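Local structure of transcriptional regulator (Actinomyces oris, 5V8C) at residues A[56-61]-A[65-70]; A[199-204]-A[252-257]; A[22-27]-A[95-100]; A[106-111]-A[286-291]. The protein acts as a phosphotransferase of the LytR-Cps2A-Psr family that mediates glycosylation of a cell wall-anchored surface protein. All coordinates share one frame; numbering follows the deposited sequence.

Contacts 1 and 3 lie in the buried core and meet on one sheet, where strand 23-28 neighbours strand 52-60. Contact 1 is strand against strand and joins backbone hydrogen bonds with apolar side chains on both faces. Contacts 2 and 3 each set a helix against that sheet, on opposite faces, and rely on apolar side chains; contact 2 is a partly exposed patch at the edge strand 252-256, whereas all touching residues of contact 3 are buried. Contact 4 is the most peripheral, about 18 Å from the chain's centre measured between centres, yet three of its four touching residues are buried; it combines packing with a disulfide. Its loop 106-111 follows helix 94-105, which supplies contact 3, and backbone bonds join it to segment 22-27.

Contact 1: residues A[56-61]-A[65-70]; sequences ALVRPS and VTIINL
Leu-57 has CG tucked between its own backbone N and carbonyl carbon (chi1 63°), while Ile-68 carries CG1 beside its backbone N (chi1 -64°); the two side chains then run alongside each other, CD1 of Leu-57 lying 3.8 Å from CD1 of Ile-68. They belong to a buried beta hairpin of the main sheet, strand 52-60 turning back antiparallel into strand 65-70. Leu-57 and Ile-68 form a hydrogen-bonded pair, its two bonds both 3.0 Å between N of one residue and O of the other. Arg-59 and Thr-66 form the next such pair, lopsided: Arg-59 N reaches Thr-66 O at 2.8 Å, but the return bond from Thr-66 N to Arg-59 O is weak.

The opposite face carries Ala-56, Val-58, Pro-60, Val-65, Ile-67 and Asn-69. Here Val-58 and Ile-67 lie side by side, and both gamma methyls of Val-58 meet CG1 of Ile-67. Helices 182-208 and 233-248 cover this face, with Met-197 on Ile-67 and Leu-239 on Val-58. On the Leu-57 face, NH2 of Arg-59 hydrogen-bonds to O of Thr-18. Beyond Ile-68, CD2 of Leu-57 meets CD1 of Leu-70 at 4.0 Å.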
loop_
_atom_site.group_PDB
_atom_site.type_symbol
_atom_site.label_atom_id
_atom_site.label_comp_id
_atom_site.label_asym_id
_atom_site.label_seq_id
_atom_site.Cartn_x
_atom_site.Cartn_y
_atom_site.Cartn_z
ATOM N N ALA A 56 1.255 2.795 0.683
ATOM C CA ALA A 56 2.471 2.479 -0.059
ATOM C C ALA A 56 2.885 3.638 -0.960
ATOM O O ALA A 56 2.039 4.303 -1.569
ATOM C CB ALA A 56 2.263 1.223 -0.900
ATOM N N LEU A 57 4.190 3.862 -1.064
ATOM C CA LEU A 57 4.687 4.875 -1.965
ATOM C C LEU A 57 5.398 4.209 -3.143
ATOM O O LEU A 57 6.273 3.363 -2.942
ATOM C CB LEU A 57 5.510 5.968 -1.255
ATOM C CG LEU A 57 6.802 5.590 -0.555
ATOM C CD1 LEU A 57 8.002 5.797 -1.477
ATOM C CD2 LEU A 57 6.986 6.406 0.713
ATOM N N VAL A 58 4.903 4.471 -4.365
ATOM C CA VAL A 58 5.436 3.874 -5.587
ATOM C C VAL A 58 6.387 4.857 -6.215
ATOM O O VAL A 58 5.985 5.976 -6.539
ATOM C CB VAL A 58 4.312 3.420 -6.547
ATOM C CG1 VAL A 58 4.887 2.747 -7.782
ATOM C CG2 VAL A 58 3.343 2.486 -5.832
ATOM N N ARG A 59 7.663 4.475 -6.325
ATOM C CA ARG A 59 8.682 5.396 -6.816
ATOM C C ARG A 59 9.277 5.029 -8.201
ATOM O O ARG A 59 10.308 4.350 -8.272
ATOM C CB ARG A 59 9.781 5.575 -5.763
ATOM C CG ARG A 59 10.188 7.019 -5.569
ATOM C CD ARG A 59 11.282 7.147 -4.526
ATOM N NE ARG A 59 12.220 8.226 -4.836
ATOM C CZ ARG A 59 13.323 8.068 -5.560
ATOM N NH1 ARG A 59 13.627 6.879 -6.068
ATOM N NH2 ARG A 59 14.127 9.096 -5.788
ATOM N N PRO A 60 8.694 5.543 -9.311
ATOM C CA PRO A 60 9.316 5.308 -10.629
ATOM C C PRO A 60 10.569 6.171 -10.815
ATOM O O PRO A 60 10.571 7.338 -10.436
ATOM C CB PRO A 60 8.204 5.655 -11.627
ATOM C CG PRO A 60 7.310 6.599 -10.901
ATOM C CD PRO A 60 7.499 6.407 -9.414
ATOM N N SER A 61 11.659 5.565 -11.316
ATOM C CA SER A 61 12.941 6.235 -11.526
ATOM C C SER A 61 13.699 5.624 -12.709
ATOM O O SER A 61 13.134 4.801 -13.436
ATOM C CB SER A 61 13.785 6.189 -10.254
ATOM O OG SER A 61 14.649 5.065 -10.213
ATOM N N VAL A 65 11.878 0.560 -10.372
ATOM C CA VAL A 65 10.676 0.913 -9.606
ATOM C C VAL A 65 10.796 0.306 -8.210
ATOM O O VAL A 65 11.062 -0.887 -8.084
ATOM C CB VAL A 65 9.343 0.499 -10.309
ATOM C CG1 VAL A 65 8.148 0.566 -9.350
ATOM C CG2 VAL A 65 9.077 1.348 -11.553
ATOM N N THR A 66 10.614 1.136 -7.172
ATOM C CA THR A 66 10.653 0.716 -5.779
ATOM C C THR A 66 9.328 1.043 -5.111
ATOM O O THR A 66 8.775 2.125 -5.307
ATOM C CB THR A 66 11.876 1.322 -5.054
ATOM O OG1 THR A 66 13.058 0.719 -5.574
ATOM C CG2 THR A 66 11.850 1.099 -3.545
ATOM N N ILE A 67 8.805 0.089 -4.352
ATOM C CA ILE A 67 7.575 0.258 -3.595
ATOM C C ILE A 67 7.930 0.122 -2.119
ATOM O O ILE A 67 8.536 -0.871 -1.716
ATOM C CB ILE A 67 6.487 -0.743 -4.059
ATOM C CG1 ILE A 67 6.016 -0.404 -5.485
ATOM C CG2 ILE A 67 5.308 -0.800 -3.077
ATOM C CD1 ILE A 67 5.359 -1.543 -6.208
ATOM N N ILE A 68 7.640 1.170 -1.342
ATOM C CA ILE A 68 7.899 1.211 0.095
ATOM C C ILE A 68 6.577 1.105 0.820
ATOM O O ILE A 68 5.713 1.972 0.673
ATOM C CB ILE A 68 8.767 2.427 0.540
ATOM C CG1 ILE A 68 10.177 2.327 -0.084
ATOM C CG2 ILE A 68 8.869 2.496 2.070
ATOM C CD1 ILE A 68 10.834 3.595 -0.380
ATOM N N ASN A 69 6.380 -0.026 1.507
ATOM C CA ASN A 69 5.146 -0.300 2.227
ATOM C C ASN A 69 5.270 0.319 3.615
ATOM O O ASN A 69 6.196 -0.009 4.359
ATOM C CB ASN A 69 4.882 -1.819 2.263
ATOM C CG ASN A 69 3.614 -2.258 2.967
ATOM O OD1 ASN A 69 2.576 -1.586 2.940
ATOM N ND2 ASN A 69 3.656 -3.441 3.567
ATOM N N LEU A 70 4.432 1.322 3.897
ATOM C CA LEU A 70 4.463 2.037 5.173
ATOM C C LEU A 70 3.483 1.402 6.155
ATOM O O LEU A 70 2.283 1.373 5.871
ATOM C CB LEU A 70 4.142 3.523 4.975
ATOM C CG LEU A 70 5.099 4.326 4.090
ATOM C CD1 LEU A 70 4.532 5.706 3.791
ATOM C CD2 LEU A 70 6.479 4.449 4.717
#

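Contact 2: residues A[199-204]-A[252-257]; sequences AVLSAI and TTIIDL
One methyl of Leu-201, CD1, carries the whole helix side of this contact. It extends from helix 182-208 toward the strand and meets Thr-252 and Ile-254 tip to tip, at 3.6 Å from CG2 of Thr-252 and 3.9 Å from CD1 of Ile-254. These two residues are two apart on strand 252-256, so they project from the same face of the sheet and present a pair of methyls to the leucine. Thr-252 uses its methyl here because chi1 of -84° sets OG1 beside the backbone N and CG2 anti to it.

Around that close spot the approach is loose. The nearest CA atoms, of Leu-201 and Thr-252, stand 9.2 Å apart, and all three touching residues remain partly exposed. A polyether molecule, probably from the crystallisation liquor, lies close to the side chain of Leu-201; such molecules often mark pockets, and relatives in this family bind polyprenyl lipids between sheet and helices, possibly in this region.

Strand 252-256 is the outermost of the main sheet on this side, running parallel to strand 65-70. Ile-67 of that neighbour touches both Leu-201 and Ile-254, while Ala-246 and Arg-247 of helix 233-248 close over Thr-252.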
loop_
_atom_site.group_PDB
_atom_site.type_symbol
_atom_site.label_atom_id
_atom_site.label_comp_id
_atom_site.label_asym_id
_atom_site.label_seq_id
_atom_site.Cartn_x
_atom_site.Cartn_y
_atom_site.Cartn_z
ATOM N N ALA A 199 2.101 -10.092 -5.526
ATOM C CA ALA A 199 1.162 -10.906 -6.293
ATOM C C ALA A 199 0.350 -10.035 -7.249
ATOM O O ALA A 199 0.137 -10.437 -8.394
ATOM C CB ALA A 199 0.253 -11.689 -5.364
ATOM N N VAL A 200 0.015 -8.797 -6.827
ATOM C CA VAL A 200 -0.709 -7.845 -7.666
ATOM C C VAL A 200 0.157 -7.454 -8.844
ATOM O O VAL A 200 -0.286 -7.582 -9.987
ATOM C CB VAL A 200 -1.248 -6.619 -6.887
ATOM C CG1 VAL A 200 -1.771 -5.552 -7.843
ATOM C CG2 VAL A 200 -2.341 -7.026 -5.901
ATOM N N LEU A 201 1.414 -7.059 -8.573
ATOM C CA LEU A 201 2.388 -6.679 -9.595
ATOM C C LEU A 201 2.619 -7.805 -10.603
ATOM O O LEU A 201 2.653 -7.557 -11.811
ATOM C CB LEU A 201 3.718 -6.299 -8.940
ATOM C CG LEU A 201 3.961 -4.821 -8.641
ATOM C CD1 LEU A 201 5.358 -4.624 -8.122
ATOM C CD2 LEU A 201 3.758 -3.945 -9.881
ATOM N N SER A 202 2.753 -9.045 -10.099
ATOM C CA SER A 202 2.960 -10.229 -10.930
ATOM C C SER A 202 1.753 -10.480 -11.829
ATOM O O SER A 202 1.929 -10.615 -13.043
ATOM C CB SER A 202 3.259 -11.450 -10.067
ATOM O OG SER A 202 4.330 -11.188 -9.176
ATOM N N ALA A 203 0.527 -10.466 -11.249
ATOM C CA ALA A 203 -0.719 -10.666 -11.993
ATOM C C ALA A 203 -0.949 -9.571 -13.043
ATOM O O ALA A 203 -1.460 -9.874 -14.123
ATOM C CB ALA A 203 -1.900 -10.745 -11.040
ATOM N N ILE A 204 -0.546 -8.316 -12.739
ATOM C CA ILE A 204 -0.659 -7.169 -13.653
ATOM C C ILE A 204 0.095 -7.425 -14.972
ATOM O O ILE A 204 -0.488 -7.267 -16.045
ATOM C CB ILE A 204 -0.233 -5.843 -12.948
ATOM C CG1 ILE A 204 -1.359 -5.290 -12.028
ATOM C CG2 ILE A 204 0.281 -4.781 -13.931
ATOM C CD1 ILE A 204 -2.561 -4.557 -12.722
ATOM N N THR A 252 12.387 -4.179 -10.130
ATOM C CA THR A 252 11.126 -3.952 -9.417
ATOM C C THR A 252 11.278 -4.503 -8.002
ATOM O O THR A 252 11.582 -5.682 -7.841
ATOM C CB THR A 252 9.962 -4.534 -10.224
ATOM O OG1 THR A 252 9.576 -3.565 -11.200
ATOM C CG2 THR A 252 8.775 -4.904 -9.364
ATOM N N THR A 253 11.177 -3.639 -6.986
ATOM C CA THR A 253 11.446 -4.058 -5.615
ATOM C C THR A 253 10.407 -3.560 -4.646
ATOM O O THR A 253 9.942 -2.431 -4.777
ATOM C CB THR A 253 12.872 -3.626 -5.169
ATOM O OG1 THR A 253 12.913 -2.214 -4.995
ATOM C CG2 THR A 253 13.971 -4.068 -6.144
ATOM N N ILE A 254 10.059 -4.399 -3.654
ATOM C CA ILE A 254 9.101 -4.066 -2.598
ATOM C C ILE A 254 9.784 -4.206 -1.254
ATOM O O ILE A 254 10.269 -5.285 -0.908
ATOM C CB ILE A 254 7.787 -4.893 -2.669
ATOM C CG1 ILE A 254 7.011 -4.575 -3.951
ATOM C CG2 ILE A 254 6.918 -4.635 -1.429
ATOM C CD1 ILE A 254 6.282 -5.738 -4.538
ATOM N N ILE A 255 9.801 -3.115 -0.492
ATOM C CA ILE A 255 10.433 -3.088 0.817
ATOM C C ILE A 255 9.495 -2.509 1.868
ATOM O O ILE A 255 8.732 -1.579 1.599
ATOM C CB ILE A 255 11.850 -2.420 0.810
ATOM C CG1 ILE A 255 12.179 -1.737 2.155
ATOM C CG2 ILE A 255 12.055 -1.459 -0.378
ATOM C CD1 ILE A 255 13.700 -1.709 2.562
ATOM N N ASP A 256 9.507 -3.144 3.048
ATOM C CA ASP A 256 8.802 -2.710 4.240
ATOM C C ASP A 256 9.702 -1.757 4.999
ATOM O O ASP A 256 10.906 -2.003 5.115
ATOM C CB ASP A 256 8.445 -3.912 5.109
ATOM C CG ASP A 256 7.237 -4.649 4.576
ATOM O OD1 ASP A 256 7.420 -5.541 3.717
ATOM O OD2 ASP A 256 6.097 -4.264 4.938
ATOM N N LEU A 257 9.132 -0.628 5.445
ATOM C CA LEU A 257 9.824 0.394 6.225
ATOM C C LEU A 257 10.438 -0.281 7.470
ATOM O O LEU A 257 9.710 -0.925 8.233
ATOM C CB LEU A 257 8.789 1.455 6.637
ATOM C CG LEU A 257 9.167 2.944 6.668
ATOM C CD1 LEU A 257 9.046 3.507 8.057
ATOM C CD2 LEU A 257 10.497 3.239 6.008
#

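Contact 3: residues A[22-27]-A[95-100]; sequences TWLILG and QNTVNA
Leu-24 and Leu-26 reach from strand 23-28 to Val-98 and Thr-97 of helix 94-105. The side chains of Leu-24 and Val-98 cross at an angle, CD2 of Leu-24 lying 3.9 Å from CG2 of Val-98. Leu-26 meets Thr-97 end on: the fork of its two delta methyls faces CG2 of Thr-97, CD1 and CD2 each lying 4.1 Å from it. That methyl also comes within 4.4 Å of CD2 of Leu-24, so Thr-97 touches both leucines.

The first torsion of Thr-97 explains its part. A chi1 of -52° places OG1 beside the backbone N and so CG2 anti to it, with CG2 facing the strand and OG1 directed to a hydrogen bond with OG1 of Thr-89. The hydroxyl thus has its own partner and the threonine shows its greasy side to the sheet. Farther out, Gln-95 and Asn-99 are linked by a bond of 2.9 Å from NE2 of Gln-95 to OD1 of Asn-99, arriving above the plane of the asparagine carbonyl. OE1 of Gln-95 takes a bond from Ala-10 N.

On the strand side, Leu-112 and Ile-55 from the two neighbouring strands flank both leucines. The helix packs on one face of the alpha/beta/alpha sandwich, its axis 10.9 Å from that of the strand. With only carbon touching carbon, cohesion across this join probably comes from apolar burial and fit; the polar ends of Thr-97 and Gln-95 are bonded elsewhere.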
loop_
_atom_site.group_PDB
_atom_site.type_symbol
_atom_site.label_atom_id
_atom_site.label_comp_id
_atom_site.label_asym_id
_atom_site.label_seq_id
_atom_site.Cartn_x
_atom_site.Cartn_y
_atom_site.Cartn_z
ATOM N N THR A 22 6.504 10.631 -6.870
ATOM C CA THR A 22 6.144 9.729 -5.781
ATOM C C THR A 22 4.606 9.636 -5.661
ATOM O O THR A 22 3.916 10.621 -5.377
ATOM C CB THR A 22 6.910 10.017 -4.470
ATOM O OG1 THR A 22 6.150 9.584 -3.339
ATOM C CG2 THR A 22 7.337 11.462 -4.321
ATOM N N TRP A 23 4.091 8.446 -5.998
ATOM C CA TRP A 23 2.679 8.086 -5.964
ATOM C C TRP A 23 2.336 7.567 -4.581
ATOM O O TRP A 23 3.104 6.797 -3.995
ATOM C CB TRP A 23 2.389 6.982 -7.002
ATOM C CG TRP A 23 2.496 7.436 -8.426
ATOM C CD1 TRP A 23 3.636 7.750 -9.107
ATOM C CD2 TRP A 23 1.414 7.610 -9.351
ATOM N NE1 TRP A 23 3.330 8.125 -10.395
ATOM C CE2 TRP A 23 1.972 8.060 -10.570
ATOM C CE3 TRP A 23 0.022 7.423 -9.272
ATOM C CZ2 TRP A 23 1.187 8.326 -11.699
ATOM C CZ3 TRP A 23 -0.760 7.763 -10.368
ATOM C CH2 TRP A 23 -0.177 8.211 -11.562
ATOM N N LEU A 24 1.204 8.006 -4.042
ATOM C CA LEU A 24 0.750 7.522 -2.757
ATOM C C LEU A 24 -0.460 6.649 -3.038
ATOM O O LEU A 24 -1.433 7.112 -3.651
ATOM C CB LEU A 24 0.408 8.685 -1.810
ATOM C CG LEU A 24 -0.152 8.316 -0.424
ATOM C CD1 LEU A 24 0.791 7.377 0.344
ATOM C CD2 LEU A 24 -0.442 9.564 0.392
ATOM N N ILE A 25 -0.345 5.358 -2.707
ATOM C CA ILE A 25 -1.437 4.406 -2.907
ATOM C C ILE A 25 -2.047 4.107 -1.561
ATOM O O ILE A 25 -1.347 3.643 -0.665
ATOM C CB ILE A 25 -1.021 3.117 -3.667
ATOM C CG1 ILE A 25 -0.325 3.459 -5.016
ATOM C CG2 ILE A 25 -2.236 2.200 -3.862
ATOM C CD1 ILE A 25 -0.229 2.307 -6.033
ATOM N N LEU A 26 -3.338 4.428 -1.399
ATOM C CA LEU A 26 -4.033 4.216 -0.142
ATOM C C LEU A 26 -5.187 3.228 -0.253
ATOM O O LEU A 26 -6.143 3.467 -1.003
ATOM C CB LEU A 26 -4.537 5.544 0.439
ATOM C CG LEU A 26 -3.519 6.637 0.714
ATOM C CD1 LEU A 26 -4.220 7.919 1.144
ATOM C CD2 LEU A 26 -2.522 6.212 1.771
ATOM N N GLY A 27 -5.083 2.142 0.514
ATOM C CA GLY A 27 -6.139 1.153 0.695
ATOM C C GLY A 27 -7.054 1.644 1.803
ATOM O O GLY A 27 -6.613 1.858 2.931
ATOM N N GLN A 95 -6.225 14.570 2.292
ATOM C CA GLN A 95 -5.401 15.771 2.426
ATOM C C GLN A 95 -4.565 15.715 3.700
ATOM O O GLN A 95 -3.406 16.123 3.690
ATOM C CB GLN A 95 -6.266 17.042 2.395
ATOM C CG GLN A 95 -5.449 18.335 2.364
ATOM C CD GLN A 95 -4.594 18.452 1.125
ATOM O OE1 GLN A 95 -5.098 18.656 0.024
ATOM N NE2 GLN A 95 -3.282 18.315 1.274
ATOM N N ASN A 96 -5.137 15.164 4.776
ATOM C CA ASN A 96 -4.446 15.028 6.053
ATOM C C ASN A 96 -3.338 13.990 5.994
ATOM O O ASN A 96 -2.266 14.235 6.541
ATOM C CB ASN A 96 -5.420 14.722 7.178
ATOM C CG ASN A 96 -4.814 14.941 8.533
ATOM O OD1 ASN A 96 -4.162 15.965 8.789
ATOM N ND2 ASN A 96 -4.953 13.953 9.403
ATOM N N THR A 97 -3.586 12.847 5.322
ATOM C CA THR A 97 -2.584 11.790 5.112
ATOM C C THR A 97 -1.425 12.317 4.248
ATOM O O THR A 97 -0.264 12.105 4.602
ATOM C CB THR A 97 -3.224 10.547 4.477
ATOM O OG1 THR A 97 -4.365 10.173 5.242
ATOM C CG2 THR A 97 -2.261 9.376 4.389
ATOM N N VAL A 98 -1.746 13.019 3.139
ATOM C CA VAL A 98 -0.765 13.635 2.241
ATOM C C VAL A 98 0.107 14.638 3.042
ATOM O O VAL A 98 1.338 14.599 2.952
ATOM C CB VAL A 98 -1.466 14.277 1.005
ATOM C CG1 VAL A 98 -0.591 15.326 0.336
ATOM C CG2 VAL A 98 -1.882 13.215 -0.008
ATOM N N ASN A 99 -0.534 15.467 3.882
ATOM C CA ASN A 99 0.153 16.442 4.713
ATOM C C ASN A 99 0.983 15.795 5.821
ATOM O O ASN A 99 2.131 16.189 6.013
ATOM C CB ASN A 99 -0.837 17.460 5.272
ATOM C CG ASN A 99 -1.414 18.399 4.232
ATOM O OD1 ASN A 99 -0.998 18.431 3.070
ATOM N ND2 ASN A 99 -2.401 19.181 4.626
ATOM N N ALA A 100 0.428 14.781 6.517
ATOM C CA ALA A 100 1.110 14.052 7.590
ATOM C C ALA A 100 2.409 13.392 7.117
ATOM O O ALA A 100 3.444 13.579 7.751
ATOM C CB ALA A 100 0.182 13.012 8.201
#

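Contact 4: residues A[106-111]-A[286-291]; sequences GIPTTH and KTCRPA
Cys-288 lays its sulfur against the ring of Pro-108, SG standing 3.8 Å from CB and 4.1 Å from CG of the proline. The same sulfur is bonded to Cys-102 of helix 94-105, a disulfide cross-link between the C-terminal tail and that helix: the tail is pinned to a helix of the alpha/beta/alpha sandwich and, by packing, to the loop that follows it. With SG trans to its backbone N (chi1 -171°), Cys-288 projects its side chain off the short strand 288-289 toward the loop.

Gly-106 is the first residue after the helix to leave helical phi/psi, with a positive phi of 79°. Its CA lies 3.9 Å from CB of Cys-288, and this is where the backbones of loop and tail come nearest, the CA atoms of Gly-106 and Cys-288 being 5.2 Å apart. Ile-107 turns away from residues 286-291 and touches Leu-101 and Tyr-283, while Pro-108 forms the apolar wall beside the sulfur. Tyr-283 also packs on Pro-108.

The tail is gripped elsewhere as well. Strand 288-289 pairs antiparallel with strand 13-14, and Pro-290 lies over Asn-99, Cys-102 and Thr-103 of the helix. Past Pro-108, the loop joins the main sheet through a backbone bond between His-111 and Leu-24. The disulfide sulfur reaches the loop backbone too: SG of Cys-288 is 3.9 Å from CA of Pro-108 and 4.2 Å from the carbonyl carbon of Ile-107.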
loop_
_atom_site.group_PDB
_atom_site.type_symbol
_atom_site.label_atom_id
_atom_site.label_comp_id
_atom_site.label_asym_id
_atom_site.label_seq_id
_atom_site.Cartn_x
_atom_site.Cartn_y
_atom_site.Cartn_z
ATOM N N GLY A 106 8.734 13.290 5.509
ATOM C CA GLY A 106 9.338 14.082 4.449
ATOM C C GLY A 106 9.053 13.539 3.069
ATOM O O GLY A 106 9.856 13.737 2.155
ATOM N N ILE A 107 7.916 12.839 2.899
ATOM C CA ILE A 107 7.596 12.304 1.588
ATOM C C ILE A 107 6.638 13.272 0.849
ATOM O O ILE A 107 5.464 13.397 1.212
ATOM C CB ILE A 107 7.170 10.786 1.557
ATOM C CG1 ILE A 107 5.653 10.573 1.403
ATOM C CG2 ILE A 107 7.721 9.972 2.729
ATOM C CD1 ILE A 107 5.251 10.298 -0.033
ATOM N N PRO A 108 7.150 13.992 -0.179
ATOM C CA PRO A 108 6.282 14.899 -0.944
ATOM C C PRO A 108 5.534 14.145 -2.049
ATOM O O PRO A 108 6.120 13.755 -3.062
ATOM C CB PRO A 108 7.263 15.957 -1.495
ATOM C CG PRO A 108 8.661 15.415 -1.216
ATOM C CD PRO A 108 8.516 13.998 -0.730
ATOM N N THR A 109 4.234 13.927 -1.834
ATOM C CA THR A 109 3.363 13.215 -2.759
ATOM C C THR A 109 3.134 14.012 -4.058
ATOM O O THR A 109 2.694 15.157 -4.029
ATOM C CB THR A 109 2.076 12.813 -2.034
ATOM O OG1 THR A 109 2.426 11.922 -0.981
ATOM C CG2 THR A 109 1.066 12.138 -2.942
ATOM N N THR A 110 3.434 13.377 -5.192
ATOM C CA THR A 110 3.293 13.939 -6.533
ATOM C C THR A 110 1.931 13.540 -7.138
ATOM O O THR A 110 1.281 14.364 -7.786
ATOM C CB THR A 110 4.523 13.523 -7.366
ATOM O OG1 THR A 110 5.656 14.237 -6.873
ATOM C CG2 THR A 110 4.369 13.799 -8.854
ATOM N N HIS A 111 1.486 12.292 -6.881
ATOM C CA HIS A 111 0.220 11.757 -7.381
ATOM C C HIS A 111 -0.498 10.950 -6.295
ATOM O O HIS A 111 0.146 10.467 -5.365
ATOM C CB HIS A 111 0.465 10.882 -8.617
ATOM C CG HIS A 111 1.164 11.588 -9.731
ATOM N ND1 HIS A 111 0.514 12.515 -10.518
ATOM C CD2 HIS A 111 2.443 11.475 -10.155
ATOM C CE1 HIS A 111 1.406 12.924 -11.404
ATOM N NE2 HIS A 111 2.586 12.332 -11.218
ATOM N N LYS A 286 12.575 17.973 7.099
ATOM C CA LYS A 286 13.157 19.317 7.010
ATOM C C LYS A 286 13.010 19.963 5.635
ATOM O O LYS A 286 12.918 21.185 5.552
ATOM C CB LYS A 286 14.637 19.296 7.421
ATOM N N THR A 287 12.965 19.152 4.566
ATOM C CA THR A 287 12.889 19.651 3.193
ATOM C C THR A 287 11.482 19.530 2.552
ATOM O O THR A 287 11.336 19.803 1.359
ATOM C CB THR A 287 13.978 18.978 2.331
ATOM O OG1 THR A 287 13.726 17.574 2.248
ATOM C CG2 THR A 287 15.391 19.232 2.857
ATOM N N CYS A 288 10.451 19.174 3.334
ATOM C CA CYS A 288 9.092 19.026 2.804
ATOM C C CYS A 288 8.114 20.017 3.452
ATOM O O CYS A 288 8.208 20.268 4.648
ATOM C CB CYS A 288 8.616 17.582 2.950
ATOM S SG CYS A 288 7.050 17.219 2.112
ATOM N N ARG A 289 7.157 20.556 2.670
ATOM C CA ARG A 289 6.178 21.531 3.173
ATOM C C ARG A 289 4.774 21.373 2.544
ATOM O O ARG A 289 4.629 21.468 1.323
ATOM C CB ARG A 289 6.704 22.965 2.983
ATOM C CG ARG A 289 5.798 24.071 3.518
ATOM C CD ARG A 289 6.119 25.378 2.816
ATOM N NE ARG A 289 5.340 26.514 3.314
ATOM C CZ ARG A 289 4.194 26.926 2.784
ATOM N NH1 ARG A 289 3.569 27.985 3.282
ATOM N NH2 ARG A 289 3.659 26.280 1.755
ATOM N N PRO A 290 3.717 21.193 3.370
ATOM C CA PRO A 290 2.357 21.116 2.808
ATOM C C PRO A 290 1.752 22.502 2.520
ATOM O O PRO A 290 2.341 23.506 2.913
ATOM C CB PRO A 290 1.579 20.361 3.892
ATOM C CG PRO A 290 2.291 20.668 5.167
ATOM C CD PRO A 290 3.709 21.059 4.845
ATOM N N ALA A 291 0.588 22.549 1.826
ATOM C CA ALA A 291 -0.183 23.757 1.482
ATOM C C ALA A 291 0.639 24.884 0.832
ATOM O O ALA A 291 0.085 25.879 0.352
ATOM C CB ALA A 291 -0.932 24.278 2.703
#